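Local coordinates for fervidolysin (Fervidobacterium pennivorans, PDB 1R6V), which is a calcium-binding, subtilisin-like serine protease that degrades keratin into peptides and so allows the bacterium to grow on native feathers, at residues A[337-342]-A[409-414]; A[445-450]-A[543-548]; A[500-505]-A[552-557]. The protein carries 1 engineered substitution. All coordinates share one frame; numbering follows the deposited sequence.

Contact 1: residues A[337-342]-A[409-414]; sequences GVSVGA and LLENTA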
ATOM      1  N   GLY A 337       9.942  10.274  -3.593  1.00 30.92           N
ATOM      2  CA  GLY A 337       8.551  10.269  -4.016  1.00 27.14           C
ATOM      3  C   GLY A 337       7.814  11.588  -3.851  1.00 24.27           C
ATOM      4  O   GLY A 337       6.699  11.733  -4.350  1.00 23.80           O
ATOM      5  N   VAL A 338       8.421  12.557  -3.168  1.00 22.09           N
ATOM      6  CA  VAL A 338       7.765  13.848  -2.963  1.00 19.64           C
ATOM      7  C   VAL A 338       7.568  14.587  -4.282  1.00 20.69           C
ATOM      8  O   VAL A 338       8.524  14.768  -5.040  1.00 20.10           O
ATOM      9  CB  VAL A 338       8.586  14.757  -2.010  1.00 21.88           C
ATOM     10  CG1 VAL A 338       7.945  16.131  -1.903  1.00 20.03           C
ATOM     11  CG2 VAL A 338       8.688  14.112  -0.643  1.00 22.60           C
ATOM     12  N   SER A 339       6.336  15.013  -4.557  1.00 18.10           N
ATOM     13  CA  SER A 339       6.060  15.750  -5.795  1.00 19.62           C
ATOM     14  C   SER A 339       6.295  17.245  -5.603  1.00 16.96           C
ATOM     15  O   SER A 339       7.048  17.861  -6.357  1.00 16.17           O
ATOM     16  CB  SER A 339       4.615  15.513  -6.276  1.00 22.02           C
ATOM     17  OG  SER A 339       3.687  15.955  -5.307  1.00 33.81           O
ATOM     18  N   VAL A 340       5.654  17.826  -4.591  1.00 15.12           N
ATOM     19  CA  VAL A 340       5.787  19.252  -4.312  1.00 13.28           C
ATOM     20  C   VAL A 340       5.660  19.521  -2.809  1.00 15.52           C
ATOM     21  O   VAL A 340       5.280  18.641  -2.031  1.00 12.63           O
ATOM     22  CB  VAL A 340       4.676  20.094  -5.014  1.00 16.10           C
ATOM     23  CG1 VAL A 340       4.753  19.919  -6.538  1.00 16.60           C
ATOM     24  CG2 VAL A 340       3.291  19.680  -4.499  1.00 15.48           C
ATOM     25  N   GLY A 341       6.004  20.741  -2.419  1.00 13.59           N
ATOM     26  CA  GLY A 341       5.861  21.129  -1.030  1.00 13.51           C
ATOM     27  C   GLY A 341       4.817  22.232  -0.977  1.00 13.26           C
ATOM     28  O   GLY A 341       4.492  22.859  -1.996  1.00 12.73           O
ATOM     29  N   ALA A 342       4.267  22.477   0.206  1.00 11.56           N
ATOM     30  CA  ALA A 342       3.276  23.535   0.361  1.00 11.45           C
ATOM     31  C   ALA A 342       3.400  24.065   1.776  1.00 12.64           C
ATOM     32  O   ALA A 342       4.009  23.416   2.623  1.00 11.64           O
ATOM     33  CB  ALA A 342       1.835  22.993   0.122  1.00 12.52           C
ATOM     34  N   LEU A 409       1.180  18.878 -13.894  1.00 10.04           N
ATOM     35  CA  LEU A 409       0.951  20.315 -13.997  1.00 12.50           C
ATOM     36  C   LEU A 409       1.521  20.973 -12.750  1.00 12.71           C
ATOM     37  O   LEU A 409       2.196  22.002 -12.823  1.00 12.55           O
ATOM     38  CB  LEU A 409      -0.544  20.618 -14.112  1.00 12.28           C
ATOM     39  CG  LEU A 409      -0.928  22.107 -14.191  1.00 11.71           C
ATOM     40  CD1 LEU A 409      -0.115  22.851 -15.285  1.00 13.65           C
ATOM     41  CD2 LEU A 409      -2.409  22.206 -14.480  1.00 12.41           C
ATOM     42  N   LEU A 410       1.252  20.373 -11.594  1.00 10.54           N
ATOM     43  CA  LEU A 410       1.782  20.923 -10.351  1.00 10.73           C
ATOM     44  C   LEU A 410       3.305  20.948 -10.328  1.00 11.67           C
ATOM     45  O   LEU A 410       3.910  21.933  -9.899  1.00 11.72           O
ATOM     46  CB  LEU A 410       1.306  20.103  -9.149  1.00 10.67           C
ATOM     47  CG  LEU A 410      -0.192  20.108  -8.874  1.00 13.21           C
ATOM     48  CD1 LEU A 410      -0.440  19.258  -7.652  1.00 15.27           C
ATOM     49  CD2 LEU A 410      -0.704  21.494  -8.688  1.00 14.92           C
ATOM     50  N   GLU A 411       3.928  19.855 -10.763  1.00 12.31           N
ATOM     51  CA  GLU A 411       5.378  19.757 -10.751  1.00 12.85           C
ATOM     52  C   GLU A 411       6.016  20.685 -11.778  1.00 13.47           C
ATOM     53  O   GLU A 411       7.048  21.295 -11.502  1.00 13.03           O
ATOM     54  CB  GLU A 411       5.799  18.309 -10.989  1.00 14.78           C
ATOM     55  CG  GLU A 411       5.401  17.380  -9.823  1.00 12.51           C
ATOM     56  CD  GLU A 411       5.621  15.910 -10.113  1.00 14.95           C
ATOM     57  OE1 GLU A 411       6.106  15.568 -11.217  1.00 13.02           O
ATOM     58  OE2 GLU A 411       5.297  15.088  -9.224  1.00 13.27           O
ATOM     59  N   ASN A 412       5.383  20.813 -12.942  1.00 13.23           N
ATOM     60  CA  ASN A 412       5.910  21.682 -13.989  1.00 15.81           C
ATOM     61  C   ASN A 412       5.815  23.167 -13.656  1.00 16.25           C
ATOM     62  O   ASN A 412       6.571  23.969 -14.218  1.00 18.31           O
ATOM     63  CB  ASN A 412       5.184  21.433 -15.318  1.00 16.08           C
ATOM     64  CG  ASN A 412       5.498  20.075 -15.912  1.00 17.97           C
ATOM     65  OD1 ASN A 412       6.462  19.418 -15.519  1.00 20.75           O
ATOM     66  ND2 ASN A 412       4.688  19.653 -16.879  1.00 18.43           N
ATOM     67  N   THR A 413       4.919  23.538 -12.745  1.00 13.95           N
ATOM     68  CA  THR A 413       4.742  24.947 -12.401  1.00 14.89           C
ATOM     69  C   THR A 413       5.186  25.341 -11.002  1.00 16.22           C
ATOM     70  O   THR A 413       5.025  26.504 -10.597  1.00 16.67           O
ATOM     71  CB  THR A 413       3.263  25.393 -12.592  1.00 12.54           C
ATOM     72  OG1 THR A 413       2.393  24.564 -11.801  1.00 14.30           O
ATOM     73  CG2 THR A 413       2.858  25.287 -14.053  1.00 14.81           C
ATOM     74  N   ALA A 414       5.755  24.386 -10.271  1.00 15.95           N
ATOM     75  CA  ALA A 414       6.212  24.658  -8.910  1.00 14.28           C
ATOM     76  C   ALA A 414       7.361  25.647  -8.921  1.00 17.04           C
ATOM     77  O   ALA A 414       8.144  25.689  -9.862  1.00 17.84           O
ATOM     78  CB  ALA A 414       6.657  23.364  -8.222  1.00 13.75           C
TER

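Contact 2: residues A[445-450]-A[543-548]; sequences GGVEEF and VSPDAT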
ATOM      1  N   GLY A 445       4.439  13.490 -20.378  1.00 16.13           N
ATOM      2  CA  GLY A 445       5.106  13.515 -19.088  1.00 15.11           C
ATOM      3  C   GLY A 445       4.660  12.405 -18.157  1.00 15.06           C
ATOM      4  O   GLY A 445       5.284  12.189 -17.124  1.00 15.66           O
ATOM      5  N   GLY A 446       3.585  11.710 -18.513  1.00 16.23           N
ATOM      6  CA  GLY A 446       3.104  10.620 -17.669  1.00 15.89           C
ATOM      7  C   GLY A 446       2.340   9.585 -18.466  1.00 16.64           C
ATOM      8  O   GLY A 446       2.096   9.770 -19.663  1.00 17.84           O
ATOM      9  N   VAL A 447       1.993   8.470 -17.825  1.00 15.51           N
ATOM     10  CA  VAL A 447       1.215   7.421 -18.480  1.00 14.69           C
ATOM     11  C   VAL A 447       0.097   7.003 -17.528  1.00 16.48           C
ATOM     12  O   VAL A 447       0.265   7.012 -16.303  1.00 14.77           O
ATOM     13  CB  VAL A 447       2.065   6.170 -18.835  1.00 15.57           C
ATOM     14  CG1 VAL A 447       3.093   6.514 -19.908  1.00 16.46           C
ATOM     15  CG2 VAL A 447       2.746   5.633 -17.591  1.00 14.59           C
ATOM     16  N   GLU A 448      -1.052   6.654 -18.094  1.00 15.16           N
ATOM     17  CA  GLU A 448      -2.174   6.224 -17.274  1.00 17.01           C
ATOM     18  C   GLU A 448      -1.802   4.988 -16.478  1.00 15.32           C
ATOM     19  O   GLU A 448      -2.199   4.842 -15.321  1.00 14.22           O
ATOM     20  CB  GLU A 448      -3.391   5.942 -18.158  1.00 19.39           C
ATOM     21  CG  GLU A 448      -4.045   7.222 -18.631  1.00 26.52           C
ATOM     22  CD  GLU A 448      -5.135   6.988 -19.647  1.00 30.57           C
ATOM     23  OE1 GLU A 448      -5.985   6.103 -19.414  1.00 31.79           O
ATOM     24  OE2 GLU A 448      -5.142   7.703 -20.672  1.00 34.47           O
ATOM     25  N   GLU A 449      -1.029   4.105 -17.102  1.00 15.63           N
ATOM     26  CA  GLU A 449      -0.604   2.888 -16.436  1.00 16.91           C
ATOM     27  C   GLU A 449       0.586   2.206 -17.088  1.00 16.38           C
ATOM     28  O   GLU A 449       0.664   2.085 -18.312  1.00 16.55           O
ATOM     29  CB  GLU A 449      -1.754   1.876 -16.352  1.00 20.67           C
ATOM     30  CG  GLU A 449      -1.347   0.587 -15.631  1.00 26.45           C
ATOM     31  CD  GLU A 449      -2.500  -0.068 -14.896  1.00 31.27           C
ATOM     32  OE1 GLU A 449      -2.887   0.432 -13.815  1.00 35.02           O
ATOM     33  OE2 GLU A 449      -3.028  -1.071 -15.407  1.00 32.98           O
ATOM     34  N   PHE A 450       1.521   1.782 -16.246  1.00 15.39           N
ATOM     35  CA  PHE A 450       2.691   1.032 -16.687  1.00 13.87           C
ATOM     36  C   PHE A 450       2.636  -0.250 -15.857  1.00 14.69           C
ATOM     37  O   PHE A 450       2.343  -0.193 -14.666  1.00 13.07           O
ATOM     38  CB  PHE A 450       3.990   1.782 -16.364  1.00 13.90           C
ATOM     39  CG  PHE A 450       5.224   0.991 -16.666  1.00 13.21           C
ATOM     40  CD1 PHE A 450       5.530   0.632 -17.980  1.00 12.85           C
ATOM     41  CD2 PHE A 450       6.060   0.563 -15.631  1.00 13.87           C
ATOM     42  CE1 PHE A 450       6.651  -0.150 -18.261  1.00 14.64           C
ATOM     43  CE2 PHE A 450       7.182  -0.217 -15.891  1.00 14.34           C
ATOM     44  CZ  PHE A 450       7.485  -0.579 -17.208  1.00 15.28           C
ATOM     45  N   VAL A 543       9.753   4.288 -20.419  1.00 17.19           N
ATOM     46  CA  VAL A 543       8.326   4.147 -20.169  1.00 16.70           C
ATOM     47  C   VAL A 543       7.620   5.285 -20.895  1.00 15.95           C
ATOM     48  O   VAL A 543       8.058   6.424 -20.818  1.00 14.80           O
ATOM     49  CB  VAL A 543       8.032   4.215 -18.655  1.00 17.96           C
ATOM     50  CG1 VAL A 543       6.519   4.319 -18.414  1.00 17.66           C
ATOM     51  CG2 VAL A 543       8.587   2.959 -17.979  1.00 19.28           C
ATOM     52  N   SER A 544       6.543   4.972 -21.611  1.00 15.90           N
ATOM     53  CA  SER A 544       5.793   5.991 -22.351  1.00 16.45           C
ATOM     54  C   SER A 544       4.484   5.384 -22.827  1.00 18.43           C
ATOM     55  O   SER A 544       4.237   4.211 -22.620  1.00 18.05           O
ATOM     56  CB  SER A 544       6.594   6.437 -23.571  1.00 18.35           C
ATOM     57  OG  SER A 544       6.594   5.410 -24.551  1.00 17.60           O
ATOM     58  N   PRO A 545       3.628   6.179 -23.481  1.00 19.89           N
ATOM     59  CA  PRO A 545       2.369   5.593 -23.945  1.00 21.91           C
ATOM     60  C   PRO A 545       2.572   4.492 -24.990  1.00 22.22           C
ATOM     61  O   PRO A 545       1.657   3.721 -25.269  1.00 22.59           O
ATOM     62  CB  PRO A 545       1.595   6.805 -24.475  1.00 24.65           C
ATOM     63  CG  PRO A 545       2.654   7.793 -24.810  1.00 25.39           C
ATOM     64  CD  PRO A 545       3.659   7.632 -23.701  1.00 21.90           C
ATOM     65  N   ASP A 546       3.777   4.416 -25.550  1.00 23.15           N
ATOM     66  CA  ASP A 546       4.117   3.407 -26.557  1.00 25.15           C
ATOM     67  C   ASP A 546       4.823   2.214 -25.927  1.00 24.91           C
ATOM     68  O   ASP A 546       5.095   1.219 -26.595  1.00 24.65           O
ATOM     69  CB  ASP A 546       5.045   4.002 -27.613  1.00 29.69           C
ATOM     70  CG  ASP A 546       4.410   5.138 -28.363  1.00 32.24           C
ATOM     71  OD1 ASP A 546       5.139   6.087 -28.717  1.00 36.38           O
ATOM     72  OD2 ASP A 546       3.186   5.077 -28.606  1.00 34.42           O
ATOM     73  N   ALA A 547       5.144   2.324 -24.645  1.00 20.95           N
ATOM     74  CA  ALA A 547       5.826   1.247 -23.937  1.00 20.11           C
ATOM     75  C   ALA A 547       5.266   1.255 -22.516  1.00 17.48           C
ATOM     76  O   ALA A 547       5.868   1.815 -21.595  1.00 17.69           O
ATOM     77  CB  ALA A 547       7.332   1.486 -23.934  1.00 18.15           C
ATOM     78  N   THR A 548       4.110   0.612 -22.370  1.00 15.97           N
ATOM     79  CA  THR A 548       3.385   0.567 -21.101  1.00 16.33           C
ATOM     80  C   THR A 548       3.492  -0.730 -20.326  1.00 16.71           C
ATOM     81  O   THR A 548       2.838  -0.894 -19.289  1.00 15.75           O
ATOM     82  CB  THR A 548       1.894   0.820 -21.324  1.00 17.62           C
ATOM     83  OG1 THR A 548       1.347  -0.232 -22.124  1.00 18.17           O
ATOM     84  CG2 THR A 548       1.683   2.149 -22.041  1.00 19.01           C
TER

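Contact 3: residues A[500-505]-A[552-557]; sequences IFVGGP and VNFNST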
ATOM      1  N   ILE A 500      15.103  -0.353 -14.011  1.00 18.03           N
ATOM      2  CA  ILE A 500      14.117  -1.183 -13.327  1.00 18.49           C
ATOM      3  C   ILE A 500      14.736  -2.472 -12.806  1.00 19.17           C
ATOM      4  O   ILE A 500      15.316  -3.241 -13.574  1.00 21.40           O
ATOM      5  CB  ILE A 500      12.944  -1.512 -14.288  1.00 16.45           C
ATOM      6  CG1 ILE A 500      12.285  -0.214 -14.771  1.00 16.93           C
ATOM      7  CG2 ILE A 500      11.892  -2.350 -13.564  1.00 17.33           C
ATOM      8  CD1 ILE A 500      11.155  -0.419 -15.782  1.00 18.49           C
ATOM      9  N   PHE A 501      14.609  -2.692 -11.498  1.00 19.90           N
ATOM     10  CA  PHE A 501      15.143  -3.885 -10.843  1.00 20.72           C
ATOM     11  C   PHE A 501      13.995  -4.729 -10.316  1.00 20.06           C
ATOM     12  O   PHE A 501      13.074  -4.210  -9.702  1.00 17.58           O
ATOM     13  CB  PHE A 501      16.078  -3.482  -9.700  1.00 24.01           C
ATOM     14  CG  PHE A 501      17.211  -2.597 -10.142  1.00 28.72           C
ATOM     15  CD1 PHE A 501      17.035  -1.219 -10.250  1.00 30.85           C
ATOM     16  CD2 PHE A 501      18.442  -3.144 -10.489  1.00 30.73           C
ATOM     17  CE1 PHE A 501      18.070  -0.400 -10.697  1.00 29.64           C
ATOM     18  CE2 PHE A 501      19.482  -2.332 -10.938  1.00 31.68           C
ATOM     19  CZ  PHE A 501      19.295  -0.960 -11.042  1.00 31.75           C
ATOM     20  N   VAL A 502      14.063  -6.026 -10.578  1.00 19.99           N
ATOM     21  CA  VAL A 502      13.031  -6.978 -10.178  1.00 22.19           C
ATOM     22  C   VAL A 502      13.682  -8.044  -9.288  1.00 24.09           C
ATOM     23  O   VAL A 502      14.726  -8.583  -9.642  1.00 23.60           O
ATOM     24  CB  VAL A 502      12.439  -7.632 -11.447  1.00 23.19           C
ATOM     25  CG1 VAL A 502      11.305  -8.564 -11.096  1.00 26.67           C
ATOM     26  CG2 VAL A 502      11.960  -6.537 -12.407  1.00 23.54           C
ATOM     27  N   GLY A 503      13.074  -8.339  -8.140  1.00 23.86           N
ATOM     28  CA  GLY A 503      13.644  -9.331  -7.235  1.00 29.43           C
ATOM     29  C   GLY A 503      12.707 -10.470  -6.862  1.00 31.58           C
ATOM     30  O   GLY A 503      11.594 -10.215  -6.404  1.00 34.67           O
ATOM     31  N   GLY A 504      13.212 -11.698  -7.038  1.00 32.46           N
ATOM     32  CA  GLY A 504      12.528 -12.971  -6.802  1.00 33.59           C
ATOM     33  C   GLY A 504      11.468 -13.005  -5.745  1.00 31.68           C
ATOM     34  O   GLY A 504      11.360 -12.041  -4.994  1.00 34.45           O
ATOM     35  N   PRO A 505      10.695 -14.109  -5.623  1.00 29.09           N
ATOM     36  CA  PRO A 505       9.668 -14.072  -4.575  1.00 27.21           C
ATOM     37  C   PRO A 505      10.266 -13.672  -3.240  1.00 26.43           C
ATOM     38  O   PRO A 505      11.411 -14.000  -2.948  1.00 24.56           O
ATOM     39  CB  PRO A 505       9.112 -15.502  -4.565  1.00 26.97           C
ATOM     40  CG  PRO A 505       9.366 -15.993  -5.973  1.00 27.76           C
ATOM     41  CD  PRO A 505      10.749 -15.436  -6.265  1.00 28.80           C
ATOM     42  N   VAL A 552       8.913  -9.839 -17.708  1.00 21.69           N
ATOM     43  CA  VAL A 552      10.112 -10.450 -17.156  1.00 22.47           C
ATOM     44  C   VAL A 552       9.867 -11.951 -17.020  1.00 23.93           C
ATOM     45  O   VAL A 552       8.821 -12.380 -16.526  1.00 22.76           O
ATOM     46  CB  VAL A 552      10.440  -9.848 -15.763  1.00 21.00           C
ATOM     47  CG1 VAL A 552      11.696 -10.486 -15.201  1.00 21.85           C
ATOM     48  CG2 VAL A 552      10.616  -8.336 -15.873  1.00 21.85           C
ATOM     49  N   ASN A 553      10.820 -12.750 -17.486  1.00 25.22           N
ATOM     50  CA  ASN A 553      10.689 -14.199 -17.402  1.00 26.81           C
ATOM     51  C   ASN A 553      11.790 -14.768 -16.524  1.00 25.89           C
ATOM     52  O   ASN A 553      12.968 -14.726 -16.878  1.00 25.23           O
ATOM     53  CB  ASN A 553      10.762 -14.817 -18.801  1.00 30.43           C
ATOM     54  CG  ASN A 553       9.593 -14.414 -19.673  1.00 33.29           C
ATOM     55  OD1 ASN A 553       8.481 -14.915 -19.510  1.00 36.68           O
ATOM     56  ND2 ASN A 553       9.833 -13.496 -20.596  1.00 36.76           N
ATOM     57  N   PHE A 554      11.399 -15.284 -15.364  1.00 22.65           N
ATOM     58  CA  PHE A 554      12.348 -15.877 -14.437  1.00 21.21           C
ATOM     59  C   PHE A 554      12.701 -17.286 -14.913  1.00 20.31           C
ATOM     60  O   PHE A 554      11.937 -17.919 -15.647  1.00 18.64           O
ATOM     61  CB  PHE A 554      11.728 -15.966 -13.026  1.00 21.36           C
ATOM     62  CG  PHE A 554      11.870 -14.706 -12.200  1.00 21.61           C
ATOM     63  CD1 PHE A 554      12.594 -13.614 -12.670  1.00 20.34           C
ATOM     64  CD2 PHE A 554      11.316 -14.635 -10.926  1.00 18.34           C
ATOM     65  CE1 PHE A 554      12.773 -12.474 -11.890  1.00 20.49           C
ATOM     66  CE2 PHE A 554      11.491 -13.496 -10.134  1.00 20.69           C
ATOM     67  CZ  PHE A 554      12.222 -12.411 -10.616  1.00 19.23           C
ATOM     68  N   ASN A 555      13.876 -17.754 -14.506  1.00 21.10           N
ATOM     69  CA  ASN A 555      14.330 -19.108 -14.813  1.00 22.46           C
ATOM     70  C   ASN A 555      15.161 -19.574 -13.620  1.00 20.57           C
ATOM     71  O   ASN A 555      15.612 -18.764 -12.818  1.00 21.23           O
ATOM     72  CB  ASN A 555      15.172 -19.163 -16.103  1.00 25.17           C
ATOM     73  CG  ASN A 555      16.411 -18.278 -16.048  1.00 27.22           C
ATOM     74  OD1 ASN A 555      17.242 -18.398 -15.158  1.00 29.33           O
ATOM     75  ND2 ASN A 555      16.533 -17.383 -17.019  1.00 30.80           N
ATOM     76  N   SER A 556      15.363 -20.881 -13.508  1.00 20.72           N
ATOM     77  CA  SER A 556      16.136 -21.434 -12.403  1.00 19.78           C
ATOM     78  C   SER A 556      16.742 -22.781 -12.784  1.00 19.98           C
ATOM     79  O   SER A 556      16.414 -23.356 -13.822  1.00 21.13           O
ATOM     80  CB  SER A 556      15.234 -21.631 -11.180  1.00 19.63           C
ATOM     81  OG  SER A 556      14.106 -22.419 -11.526  1.00 21.57           O
ATOM     82  N   THR A 557      17.628 -23.267 -11.926  1.00 20.01           N
ATOM     83  CA  THR A 557      18.253 -24.564 -12.124  1.00 21.82           C
ATOM     84  C   THR A 557      18.060 -25.343 -10.835  1.00 20.10           C
ATOM     85  O   THR A 557      18.112 -24.778  -9.741  1.00 20.03           O
ATOM     86  CB  THR A 557      19.763 -24.451 -12.433  1.00 20.65           C
ATOM     87  OG1 THR A 557      20.420 -23.708 -11.403  1.00 22.81           O
ATOM     88  CG2 THR A 557      19.970 -23.765 -13.773  1.00 24.75           C
TER

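Contact 1: residues A[337-342]-A[409-414]
The carboxylate of E411 meets S339 with one oxygen while two basic side chains hold it from its own helix: OE2 comes to 3.1 Å of S339 CB and forms a salt bridge with R407, and OE1 forms another with K408. The contact belongs to the alpha/beta core of the subtilisin-like catalytic domain, where helix 403-413 packs beside strand 338-343. The short segments lie 8.0 Å apart at their axes and run at 64° to each other. CG of E411 stands anti to the carbonyl carbon (chi1 -67°), and the extended chain beyond it brings OE2 to the S339 methylene. The negative charge is buried against a serine methylene, and the two cations would be expected to offset it. S339 turns its hydroxyl elsewhere, with OG bonded to the carbonyl O of Q315 on strand 314-322. The backbone of this segment is bonded to strand 314-322 through S339 and V340, and to Y428, G429 and V431 through S339 and G341.

The apolar half of the contact is carried by one methyl. V340 CG1 approaches the helix and touches three residues at once, at 4.3 Å from L410 CB, 4.2 Å from E411 CG and 4.3 Å from A414 CB; it also lies 4.0 Å from the carbonyl O of L410. V387, on helix 380-397, packs on V340 as well, and L410 reaches V390 and L394 of that same helix. Further along the 409-414 segment, the hydroxyl of T413 turns back on the helix: OG1 donates to L409 O over 2.8 Å, tilted 29° from the carbonyl plane.

Contact 2: residues A[445-450]-A[543-548]
With CG anti to its backbone N (chi1 174°), F450 extends its ring to V543, whose CG2, anti to the carbonyl carbon (chi1 170°), is the methyl that meets the ring. That methyl sits 3.7 Å from the centroid of the F450 ring, a CH-pi contact over the centre of one face, while V543 CG1 leans on the CD1 and CG atoms. V447 crosses V543 at about a right angle, its CG2 4.1 Å from V543 CG1. Its other methyl presses on the turn: CG1 lies 3.4 Å from S544 C and 4.0 Å from P545 CD. That turn, S544 to A547, is type I and is reinforced by an ST turn in which D546 N donates to S544 OG. Beyond it the backbones draw close, with F450 CA 3.2 Å from T548 O in a CA-H...O contact, and E449 O lying against T548 CB at 3.5 Å.

The contact lies in the Ig-like beta-sandwich domain, where residues 543-548 link strand 535-543 of one sheet to strand 549-553 of the other. V447 and F450 bond through their backbones to strand 487-494, and the F450 ring also packs on M470 and I500, from strands 466-471 and 496-505.

Contact 3: residues A[500-505]-A[552-557]
The ring of F554 points its outer end at the strand across from it. G503 C lies at the ring edge, near its plane, 4.3 Å from F554 CZ; V502, G504 and P505 approach obliquely. The closest approach is to G504 CA, 3.5 Å from F554 CE2. V502 CG1 is 4.0 Å from F554 CZ and P505 CD 4.4 Å from CE2. F669, from the last strand of the chain, meets the same ring edge-to-face. CG of F554, beside the backbone N (chi1 -85°), starts the ring toward strand 496-505.

Strands 496-505 and 549-553 belong to different sheets of the Ig-like beta sandwich, so the two valines here meet in its interior: V502 CG2 and V552 CG2 are 4.1 Å apart, and the two side chains pass alongside, running in opposite senses. V454 and V466 pack on both V502 and F554, one from each sheet. After F554 the chain leaves the sandwich for the second beta-sandwich domain, whose strand 558-562 follows directly. S556 OG is bonded to the backbone N of F669, and T557 N to N628 OD1.

In the fold
Contact 1, in the catalytic domain, comes first in the chain; the segments of contacts 2 and 3 then interleave in the first beta sandwich, as 445-450, 500-505, 543-548 and 552-557. The centres of contacts 1 and 2 lie about 20 Å apart. Those of contacts 2 and 3 are about 22 Å apart, and those of contacts 1 and 3 about 34 Å. Contacts 2 and 3 touch, F450 CZ being 3.9 Å from I500 CD1, and strands 446-455 and 549-553 are neighbours in one sheet. Contact 1, touching neither, joins a strand and a helix within the catalytic domain, while contacts 2 and 3 hold the two sheets of the first sandwich together, contact 3 at its end next to the second sandwich.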